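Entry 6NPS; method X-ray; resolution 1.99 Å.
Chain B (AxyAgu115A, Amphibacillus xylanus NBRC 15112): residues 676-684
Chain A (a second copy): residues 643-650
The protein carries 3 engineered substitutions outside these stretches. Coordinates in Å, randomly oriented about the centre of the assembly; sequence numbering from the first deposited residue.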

# COMPACT_ATOMS: atom_id res chain seq x y z
N ARG B 676 13.47 10.75 -8.23
CA ARG B 676 12.64 11.27 -9.30
C ARG B 676 12.19 12.68 -8.98
O ARG B 676 12.21 13.10 -7.82
CB ARG B 676 11.42 10.36 -9.52
CG ARG B 676 10.42 10.44 -8.35
CD ARG B 676 9.84 9.08 -8.07
NE ARG B 676 9.33 9.01 -6.70
CZ ARG B 676 9.35 7.91 -5.96
NH1 ARG B 676 9.85 6.77 -6.44
NH2 ARG B 676 8.87 7.96 -4.73
N SER B 677 11.79 13.42 -10.01
CA SER B 677 11.35 14.78 -9.74
C SER B 677 10.50 15.29 -10.90
O SER B 677 10.77 14.99 -12.07
CB SER B 677 12.56 15.72 -9.54
OG SER B 677 12.10 17.08 -9.53
N GLU B 678 9.49 16.09 -10.58
CA GLU B 678 8.78 16.86 -11.60
C GLU B 678 9.28 18.29 -11.75
O GLU B 678 8.70 19.08 -12.52
CB GLU B 678 7.27 16.87 -11.31
CG GLU B 678 6.55 15.57 -11.70
CD GLU B 678 5.01 15.68 -11.62
OE1 GLU B 678 4.45 16.75 -11.95
OE2 GLU B 678 4.36 14.67 -11.26
N GLY B 679 10.36 18.65 -11.07
CA GLY B 679 10.99 19.93 -11.36
C GLY B 679 10.48 21.13 -10.59
O GLY B 679 10.79 22.26 -10.96
N SER B 680 9.76 20.93 -9.51
CA SER B 680 9.19 22.10 -8.88
C SER B 680 10.26 22.81 -8.04
O SER B 680 11.03 22.14 -7.34
CB SER B 680 8.00 21.68 -7.96
OG SER B 680 7.74 22.73 -7.02
N PRO B 681 10.33 24.14 -8.09
CA PRO B 681 11.21 24.86 -7.15
C PRO B 681 10.90 24.62 -5.69
O PRO B 681 11.77 24.90 -4.84
CB PRO B 681 10.96 26.34 -7.49
CG PRO B 681 10.33 26.34 -8.81
CD PRO B 681 9.62 25.06 -9.00
N TRP B 682 9.69 24.18 -5.34
CA TRP B 682 9.33 24.05 -3.93
C TRP B 682 9.71 22.72 -3.31
O TRP B 682 9.67 22.62 -2.09
CB TRP B 682 7.82 24.25 -3.74
CG TRP B 682 7.44 25.63 -4.04
CD1 TRP B 682 6.93 26.09 -5.21
CD2 TRP B 682 7.57 26.76 -3.18
NE1 TRP B 682 6.70 27.42 -5.13
CE2 TRP B 682 7.09 27.87 -3.90
CE3 TRP B 682 8.04 26.94 -1.89
CZ2 TRP B 682 7.06 29.14 -3.36
CZ3 TRP B 682 8.00 28.23 -1.34
CH2 TRP B 682 7.52 29.31 -2.08
N HIS B 683 10.02 21.71 -4.12
CA HIS B 683 10.27 20.36 -3.62
C HIS B 683 11.59 19.86 -4.21
O HIS B 683 12.44 20.65 -4.62
CB HIS B 683 9.03 19.49 -3.90
CG HIS B 683 7.75 20.17 -3.46
ND1 HIS B 683 7.39 20.26 -2.14
CD2 HIS B 683 6.83 20.87 -4.16
CE1 HIS B 683 6.27 20.97 -2.03
NE2 HIS B 683 5.90 21.34 -3.25
N VAL B 684 11.77 18.54 -4.29
CA VAL B 684 13.05 18.02 -4.76
C VAL B 684 13.16 18.28 -6.26
O VAL B 684 12.31 17.85 -7.04
CB VAL B 684 13.23 16.53 -4.43
CG1 VAL B 684 13.36 16.33 -2.93
CG2 VAL B 684 12.07 15.69 -4.95
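Chain A (643-650) VHWNEDEN

Contacts between two copies of a protein need not rely on paired strands or packed helices; loops can meet through their turns and let side chains do the joining. The stretches considered here follow that principle. Chain B leaves a short strand at B:Arg676 and B:Ser677, passes through B:Gly679, whose positive phi would press a CB against the preceding carbonyl, and enters a type I turn from B:Ser680 to B:His683. Chain A has no regular helix or strand, but a type II turn runs from A:Glu647 to A:Asn650, closed by a hydrogen bond from A:Asn650 N to A:Glu647 O (3.1 Å). The backbones stay apart: CA of B:Ser680 lies 6.6 Å from CA of A:Asp648, and CA of B:Glu678 lies 6.7 Å from CA of A:Glu649. As chain B advances from B:Glu678 to B:Ser680, its nearest partner steps back from A:Glu649 to A:Asp648, so the local order is reversed.

Side chains and waters fill the gap. The CA-to-CB bond of A:Glu649 points sideways relative to chain B, yet the end of the side chain comes nearer, bringing OE2 to 3.2 Å from B:Glu678 N, which donates a hydrogen bond to it. Its other oxygen, OE1, accepts a hydrogen bond from A:His644 NE2 (2.9 Å), so one carboxylate both reaches the partner backbone and tethers a ring of its own chain. Next to it, B:Ser680 OG donates a very short hydrogen bond to A:Asp648 OD2 (2.4 Å), while accepting one from B:Trp682 N (3.0 Å) inside its own turn.

The aromatic residues complete the contact. The ring of B:His683 stacks face to face on that of A:His644, with centroids 3.7 Å apart and planes at 12°. Stacking leaves the ring edge free for polar contact: B:His683 NE2 donates to A:Asn646 OD1 at 2.9 Å, nearly straight at 163°. B:Trp682 and A:Trp645 meet differently, the edge of A:Trp645 directed at the face of B:Trp682 with planes at 90°; CZ2 of A:Trp645 comes to 3.8 Å from CD2 of B:Trp682.

Water extends the network where direct reach fails. Water 1 accepts from A:Trp645 NE1 (2.7 Å) and donates to B:Trp682 O (2.9 Å). Water 2 similarly joins A:Glu649 N (2.9 Å) to B:Glu678 OE1 (2.5 Å), giving the chain A turn a second link to B:Glu678. Together the two stretches bury 472 Å², counting both sides.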

# COMPACT_ATOMS: atom_id res chain seq x y z
N VAL A 643 -0.39 16.07 -2.84
CA VAL A 643 0.55 15.32 -2.00
C VAL A 643 1.51 16.26 -1.28
O VAL A 643 2.34 15.78 -0.49
CB VAL A 643 1.37 14.30 -2.83
CG1 VAL A 643 0.45 13.36 -3.60
CG2 VAL A 643 2.30 15.01 -3.77
N HIS A 644 1.49 17.55 -1.60
CA HIS A 644 2.25 18.57 -0.91
C HIS A 644 1.30 19.66 -0.45
O HIS A 644 0.08 19.58 -0.61
CB HIS A 644 3.31 19.19 -1.83
CG HIS A 644 4.33 18.19 -2.28
ND1 HIS A 644 5.13 17.50 -1.39
CD2 HIS A 644 4.70 17.77 -3.53
CE1 HIS A 644 5.96 16.72 -2.07
NE2 HIS A 644 5.72 16.86 -3.36
N TRP A 645 1.89 20.72 0.11
CA TRP A 645 1.04 21.81 0.56
C TRP A 645 0.42 22.52 -0.63
O TRP A 645 -0.70 23.03 -0.53
CB TRP A 645 1.88 22.76 1.42
CG TRP A 645 2.94 23.45 0.71
CD1 TRP A 645 4.25 23.04 0.55
CD2 TRP A 645 2.82 24.71 0.04
NE1 TRP A 645 4.93 23.99 -0.16
CE2 TRP A 645 4.08 25.02 -0.48
CE3 TRP A 645 1.76 25.62 -0.14
CZ2 TRP A 645 4.32 26.20 -1.21
CZ3 TRP A 645 1.98 26.78 -0.85
CH2 TRP A 645 3.27 27.06 -1.38
N ASN A 646 1.14 22.55 -1.76
CA ASN A 646 0.64 23.14 -3.00
C ASN A 646 0.39 22.03 -4.02
O ASN A 646 0.54 20.84 -3.74
CB ASN A 646 1.61 24.21 -3.51
CG ASN A 646 2.94 23.63 -3.92
OD1 ASN A 646 3.22 22.48 -3.62
ND2 ASN A 646 3.78 24.42 -4.60
N GLU A 647 -0.02 22.44 -5.22
CA GLU A 647 -0.47 21.53 -6.26
C GLU A 647 0.64 20.75 -6.94
O GLU A 647 0.34 19.87 -7.74
CB GLU A 647 -1.21 22.33 -7.33
CG GLU A 647 -0.29 23.39 -7.98
CD GLU A 647 -0.77 23.83 -9.34
OE1 GLU A 647 -0.54 23.11 -10.32
OE2 GLU A 647 -1.40 24.91 -9.43
N ASP A 648 1.91 21.08 -6.69
CA ASP A 648 3.00 20.36 -7.34
C ASP A 648 2.86 18.86 -7.13
O ASP A 648 2.67 18.40 -6.00
CB ASP A 648 4.35 20.82 -6.80
CG ASP A 648 4.60 22.29 -7.08
OD1 ASP A 648 3.95 22.83 -8.00
OD2 ASP A 648 5.43 22.89 -6.37
N GLU A 649 2.98 18.10 -8.22
CA GLU A 649 2.99 16.64 -8.18
C GLU A 649 1.66 16.07 -7.68
O GLU A 649 1.62 14.92 -7.21
CB GLU A 649 4.16 16.11 -7.35
CG GLU A 649 5.49 16.48 -8.04
CD GLU A 649 6.75 16.14 -7.25
OE1 GLU A 649 6.77 16.34 -6.02
OE2 GLU A 649 7.74 15.72 -7.89
N ASN A 650 0.56 16.81 -7.81
CA ASN A 650 -0.68 16.22 -7.31
C ASN A 650 -1.09 15.07 -8.22
O ASN A 650 -0.60 14.94 -9.36
CB ASN A 650 -1.80 17.25 -7.20
CG ASN A 650 -2.27 17.76 -8.57
OD1 ASN A 650 -1.46 18.08 -9.42
ND2 ASN A 650 -3.58 17.87 -8.76
O HOH W 1 7.64 23.68 -0.28
O HOH W 2 4.00 18.99 -10.82
O HOH W 3 9.22 18.32 -8.13